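Local coordinates for protein exotoxin 3 (Staphylococcus aureus, PDB 2Z8L) that binds sialyl Lewis X through its beta-grasp domain and is a superantigen-like member of the staphylococcal toxin family, at residues 28-40 with 69-82. Numbering follows the deposited sequence.
Unlike the reference sequence in segment 69-82: Leu69 (reference Ile), Thr71 (reference Lys).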
loop_
_atom_site.group_PDB
_atom_site.type_symbol
_atom_site.label_atom_id
_atom_site.label_comp_id
_atom_site.label_asym_id
_atom_site.label_seq_id
_atom_site.Cartn_x
_atom_site.Cartn_y
_atom_site.Cartn_z
ATOM N N ALA A 28 -7.312 9.136 5.539
ATOM C CA ALA A 28 -6.425 8.725 6.577
ATOM C C ALA A 28 -5.943 7.277 6.412
ATOM O O ALA A 28 -6.615 6.399 5.847
ATOM C CB ALA A 28 -7.112 8.900 7.940
ATOM N N SER A 29 -4.728 7.078 6.871
ATOM C CA SER A 29 -4.132 5.743 6.963
ATOM C C SER A 29 -3.239 5.685 8.198
ATOM O O SER A 29 -2.930 6.722 8.778
ATOM C CB SER A 29 -3.335 5.462 5.703
ATOM O OG SER A 29 -2.215 6.331 5.591
ATOM N N LYS A 30 -2.894 4.467 8.630
ATOM C CA LYS A 30 -1.969 4.311 9.754
ATOM C C LYS A 30 -1.134 3.048 9.648
ATOM O O LYS A 30 -1.571 2.061 9.058
ATOM C CB LYS A 30 -2.712 4.364 11.082
ATOM C CG LYS A 30 -3.759 3.319 11.309
ATOM C CD LYS A 30 -4.172 3.308 12.818
ATOM C CE LYS A 30 -5.527 2.606 13.119
ATOM N NZ LYS A 30 -6.705 3.129 12.308
ATOM N N GLU A 31 0.103 3.129 10.145
ATOM C CA GLU A 31 1.054 2.007 10.145
ATOM C C GLU A 31 1.128 1.506 11.568
ATOM O O GLU A 31 1.527 2.273 12.476
ATOM C CB GLU A 31 2.443 2.484 9.694
ATOM C CG GLU A 31 3.225 1.624 8.581
ATOM C CD GLU A 31 3.363 0.068 8.778
ATOM O OE1 GLU A 31 3.037 -0.714 7.779
ATOM O OE2 GLU A 31 3.882 -0.368 9.855
ATOM N N LEU A 32 0.714 0.272 11.807
ATOM C CA LEU A 32 0.770 -0.315 13.134
ATOM C C LEU A 32 1.999 -1.196 13.162
ATOM O O LEU A 32 2.315 -1.843 12.186
ATOM C CB LEU A 32 -0.457 -1.107 13.451
ATOM C CG LEU A 32 -1.741 -0.287 13.485
ATOM C CD1 LEU A 32 -2.817 -1.292 13.621
ATOM C CD2 LEU A 32 -1.752 0.746 14.613
ATOM N N LYS A 33 2.743 -1.126 14.257
ATOM C CA LYS A 33 4.029 -1.767 14.331
ATOM C C LYS A 33 4.076 -2.836 15.416
ATOM O O LYS A 33 3.607 -2.609 16.543
ATOM C CB LYS A 33 5.098 -0.713 14.627
ATOM C CG LYS A 33 5.215 0.282 13.495
ATOM C CD LYS A 33 6.003 1.530 13.824
ATOM C CE LYS A 33 5.882 2.529 12.634
ATOM N NZ LYS A 33 4.607 3.380 12.577
ATOM N N ASN A 34 4.715 -3.951 15.077
ATOM C CA ASN A 34 4.955 -5.034 15.998
ATOM C C ASN A 34 3.692 -5.516 16.709
ATOM O O ASN A 34 3.627 -5.663 17.958
ATOM C CB ASN A 34 6.044 -4.660 16.983
ATOM C CG ASN A 34 6.542 -5.850 17.768
ATOM O OD1 ASN A 34 6.600 -6.947 17.255
ATOM N ND2 ASN A 34 6.857 -5.639 19.065
ATOM N N VAL A 35 2.693 -5.828 15.931
ATOM C CA VAL A 35 1.446 -6.302 16.512
ATOM C C VAL A 35 1.295 -7.817 16.302
ATOM O O VAL A 35 1.914 -8.401 15.418
ATOM C CB VAL A 35 0.263 -5.465 16.029
ATOM C CG1 VAL A 35 0.408 -4.018 16.581
ATOM C CG2 VAL A 35 0.203 -5.469 14.585
ATOM N N THR A 36 0.483 -8.449 17.159
ATOM C CA THR A 36 0.229 -9.874 17.070
ATOM C C THR A 36 -1.164 -10.088 16.519
ATOM O O THR A 36 -2.133 -9.576 17.076
ATOM C CB THR A 36 0.381 -10.572 18.447
ATOM O OG1 THR A 36 1.707 -10.324 18.942
ATOM C CG2 THR A 36 0.185 -12.039 18.316
ATOM N N GLY A 37 -1.210 -10.789 15.393
ATOM C CA GLY A 37 -2.435 -11.095 14.641
ATOM C C GLY A 37 -2.860 -12.519 14.874
ATOM O O GLY A 37 -2.036 -13.419 14.910
ATOM N N TYR A 38 -4.167 -12.708 15.019
ATOM C CA TYR A 38 -4.758 -14.017 15.184
ATOM C C TYR A 38 -5.538 -14.385 13.950
ATOM O O TYR A 38 -6.427 -13.666 13.519
ATOM C CB TYR A 38 -5.634 -14.041 16.422
ATOM C CG TYR A 38 -4.770 -13.922 17.658
ATOM C CD1 TYR A 38 -4.291 -15.037 18.311
ATOM C CD2 TYR A 38 -4.393 -12.678 18.133
ATOM C CE1 TYR A 38 -3.490 -14.907 19.448
ATOM C CE2 TYR A 38 -3.586 -12.536 19.208
ATOM C CZ TYR A 38 -3.125 -13.653 19.882
ATOM O OH TYR A 38 -2.309 -13.505 21.014
ATOM N N ARG A 39 -5.223 -15.546 13.421
ATOM C CA ARG A 39 -5.763 -15.981 12.149
ATOM C C ARG A 39 -7.033 -16.786 12.269
ATOM O O ARG A 39 -7.158 -17.642 13.136
ATOM C CB ARG A 39 -4.724 -16.838 11.443
ATOM C CG ARG A 39 -5.080 -17.120 10.043
ATOM C CD ARG A 39 -4.002 -17.948 9.352
ATOM N NE ARG A 39 -3.653 -19.121 10.142
ATOM C CZ ARG A 39 -4.438 -20.177 10.349
ATOM N NH1 ARG A 39 -5.651 -20.259 9.787
ATOM N NH2 ARG A 39 -3.998 -21.170 11.126
ATOM N N TYR A 40 -7.986 -16.544 11.385
ATOM C CA TYR A 40 -9.135 -17.398 11.273
ATOM C C TYR A 40 -9.835 -17.214 9.935
ATOM O O TYR A 40 -9.462 -16.358 9.131
ATOM C CB TYR A 40 -10.089 -17.107 12.414
ATOM C CG TYR A 40 -10.741 -15.770 12.325
ATOM C CD1 TYR A 40 -10.085 -14.632 12.736
ATOM C CD2 TYR A 40 -12.017 -15.648 11.817
ATOM C CE1 TYR A 40 -10.703 -13.396 12.657
ATOM C CE2 TYR A 40 -12.644 -14.438 11.748
ATOM C CZ TYR A 40 -11.981 -13.316 12.165
ATOM O OH TYR A 40 -12.633 -12.118 12.059
ATOM N N LEU A 69 0.669 -16.950 6.458
ATOM C CA LEU A 69 0.043 -16.942 7.783
ATOM C C LEU A 69 -0.784 -18.236 7.893
ATOM O O LEU A 69 -1.957 -18.265 7.519
ATOM C CB LEU A 69 -0.851 -15.705 7.977
ATOM C CG LEU A 69 -0.259 -14.276 8.001
ATOM C CD1 LEU A 69 0.994 -14.133 8.857
ATOM C CD2 LEU A 69 0.009 -13.792 6.597
ATOM N N LYS A 70 -0.146 -19.309 8.371
ATOM C CA LYS A 70 -0.804 -20.623 8.524
ATOM C C LYS A 70 -0.772 -21.093 9.984
ATOM O O LYS A 70 -1.056 -22.258 10.291
ATOM C CB LYS A 70 -0.136 -21.676 7.634
ATOM C CG LYS A 70 1.367 -21.886 7.921
ATOM C CD LYS A 70 2.050 -22.663 6.790
ATOM C CE LYS A 70 3.450 -22.124 6.495
ATOM N NZ LYS A 70 3.992 -22.719 5.230
ATOM N N THR A 71 -0.428 -20.178 10.880
ATOM C CA THR A 71 -0.481 -20.445 12.298
ATOM C C THR A 71 -1.544 -19.546 12.936
ATOM O O THR A 71 -1.855 -18.494 12.415
ATOM C CB THR A 71 0.902 -20.218 12.941
ATOM O OG1 THR A 71 0.786 -20.300 14.371
ATOM C CG2 THR A 71 1.475 -18.896 12.559
ATOM N N ARG A 72 -2.101 -19.971 14.062
ATOM C CA ARG A 72 -3.134 -19.191 14.742
ATOM C C ARG A 72 -2.585 -17.848 15.221
ATOM O O ARG A 72 -3.152 -16.806 14.893
ATOM C CB ARG A 72 -3.703 -19.997 15.906
ATOM C CG ARG A 72 -4.532 -19.219 16.891
ATOM C CD ARG A 72 -5.733 -18.532 16.267
ATOM N NE ARG A 72 -6.667 -18.095 17.326
ATOM C CZ ARG A 72 -7.783 -17.396 17.107
ATOM N NH1 ARG A 72 -8.144 -17.075 15.875
ATOM N NH2 ARG A 72 -8.558 -17.049 18.123
ATOM N N LYS A 73 -1.477 -17.871 15.970
ATOM C CA LYS A 73 -0.909 -16.666 16.619
ATOM C C LYS A 73 0.283 -16.221 15.790
ATOM O O LYS A 73 1.193 -17.003 15.591
ATOM C CB LYS A 73 -0.484 -16.948 18.059
ATOM C CG LYS A 73 0.101 -15.761 18.825
ATOM C CD LYS A 73 0.366 -16.094 20.276
ATOM C CE LYS A 73 0.960 -14.946 21.022
ATOM N NZ LYS A 73 0.857 -15.129 22.506
ATOM N N ASN A 74 0.286 -14.954 15.371
ATOM C CA ASN A 74 1.288 -14.409 14.440
ATOM C C ASN A 74 1.872 -13.122 15.024
ATOM O O ASN A 74 1.398 -12.020 14.749
ATOM C CB ASN A 74 0.668 -14.126 13.101
ATOM C CG ASN A 74 0.159 -15.355 12.432
ATOM O OD1 ASN A 74 0.911 -16.042 11.756
ATOM N ND2 ASN A 74 -1.092 -15.717 12.720
ATOM N N PRO A 75 2.936 -13.243 15.815
ATOM C CA PRO A 75 3.556 -12.053 16.378
ATOM C C PRO A 75 4.455 -11.288 15.394
ATOM O O PRO A 75 4.794 -11.822 14.333
ATOM C CB PRO A 75 4.383 -12.611 17.538
ATOM C CG PRO A 75 4.650 -14.014 17.146
ATOM C CD PRO A 75 3.582 -14.492 16.262
ATOM N N GLY A 76 4.795 -10.049 15.729
ATOM C CA GLY A 76 5.838 -9.355 15.016
ATOM C C GLY A 76 5.429 -8.907 13.631
ATOM O O GLY A 76 6.254 -8.901 12.685
ATOM N N LEU A 77 4.179 -8.483 13.510
ATOM C CA LEU A 77 3.674 -7.951 12.247
ATOM C C LEU A 77 3.669 -6.439 12.216
ATOM O O LEU A 77 3.511 -5.784 13.243
ATOM C CB LEU A 77 2.254 -8.471 12.020
ATOM C CG LEU A 77 2.076 -9.973 12.041
ATOM C CD1 LEU A 77 0.620 -10.339 11.828
ATOM C CD2 LEU A 77 2.943 -10.595 10.990
ATOM N N ASP A 78 3.797 -5.900 11.001
ATOM C CA ASP A 78 3.513 -4.492 10.713
ATOM C C ASP A 78 2.255 -4.496 9.819
ATOM O O ASP A 78 2.137 -5.349 8.944
ATOM C CB ASP A 78 4.629 -3.874 9.941
ATOM C CG ASP A 78 5.858 -3.505 10.783
ATOM O OD1 ASP A 78 5.840 -3.612 12.031
ATOM O OD2 ASP A 78 6.867 -3.077 10.140
ATOM N N ILE A 79 1.311 -3.613 10.093
ATOM C CA ILE A 79 0.089 -3.530 9.278
ATOM C C ILE A 79 -0.180 -2.119 8.794
ATOM O O ILE A 79 -0.236 -1.177 9.587
ATOM C CB ILE A 79 -1.150 -4.041 10.054
ATOM C CG1 ILE A 79 -0.775 -5.360 10.747
ATOM C CG2 ILE A 79 -2.347 -4.133 9.079
ATOM C CD1 ILE A 79 -1.854 -6.004 11.465
ATOM N N PHE A 80 -0.401 -1.968 7.489
ATOM C CA PHE A 80 -0.826 -0.705 6.919
ATOM C C PHE A 80 -2.318 -0.729 6.786
ATOM O O PHE A 80 -2.845 -1.469 5.962
ATOM C CB PHE A 80 -0.159 -0.483 5.539
ATOM C CG PHE A 80 -0.438 0.834 4.966
ATOM C CD1 PHE A 80 0.081 1.997 5.552
ATOM C CD2 PHE A 80 -1.302 0.968 3.894
ATOM C CE1 PHE A 80 -0.257 3.245 5.015
ATOM C CE2 PHE A 80 -1.630 2.217 3.371
ATOM C CZ PHE A 80 -1.088 3.328 3.914
ATOM N N VAL A 81 -2.978 0.090 7.602
ATOM C CA VAL A 81 -4.413 0.106 7.750
ATOM C C VAL A 81 -5.032 1.332 7.037
ATOM O O VAL A 81 -4.586 2.478 7.237
ATOM C CB VAL A 81 -4.814 0.117 9.289
ATOM C CG1 VAL A 81 -6.347 0.227 9.417
ATOM C CG2 VAL A 81 -4.250 -1.082 10.015
ATOM N N VAL A 82 -6.038 1.063 6.196
ATOM C CA VAL A 82 -6.907 2.070 5.599
ATOM C C VAL A 82 -8.327 1.624 5.903
ATOM O O VAL A 82 -8.737 0.557 5.521
ATOM C CB VAL A 82 -6.663 2.222 4.063
ATOM C CG1 VAL A 82 -7.643 3.248 3.488
ATOM C CG2 VAL A 82 -5.230 2.594 3.808
HETATM O O HOH W 1 3.936 -8.928 18.345
#
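Arg39 reaches into the 69-72 loop and Arg72 reaches back to strand 35-40, each with CG trans to backbone N (chi1 -169° and 166°). Arg39 then bends at chi3, and its NE donates a bent hydrogen bond to Thr71 O at 3.0 Å. Arg72 bends at chi2, and its NH1 donates to Arg39 O at 3.0 Å; that oxygen lies in the guanidinium plane, although NH1 stands above the carbonyl plane. The Arg72 guanidinium lays one face over Tyr38 CB, its plane turned 70° from the tyrosine ring. Alongside that ring the extended Lys73 chain runs the same way, CG 3.7 Å from Tyr38 CE1. Thr71 O accepts a second bond, from Asn74 ND2 at 2.9 Å, on the face opposite Arg39 NE.

Farther along, antiparallel strands 30-33 and 77-81 pair through Leu32 and Ile79, then both segments turn a corner at Asn34 and Gly76. Paired G1 bulges carry them round together, fitting the strongly bent strands of an OB-fold barrel. Here Asn34 N meets Asp78 OD1 at 3.3 Å, while a water joins Thr36 OG1 to Gly76 N. Val35 CG2 packs 3.8 Å from Ile79 CD1, on the side where Ile79 and Leu32 touch Phe50.

Glu31 OE2 comes within 4.0 Å of Asp78 OD2. Lys136 salt-bridges Asp78 and Glu143 adds like charge near Glu31, so Glu31 is probably the likelier to be protonated at pH 4.6.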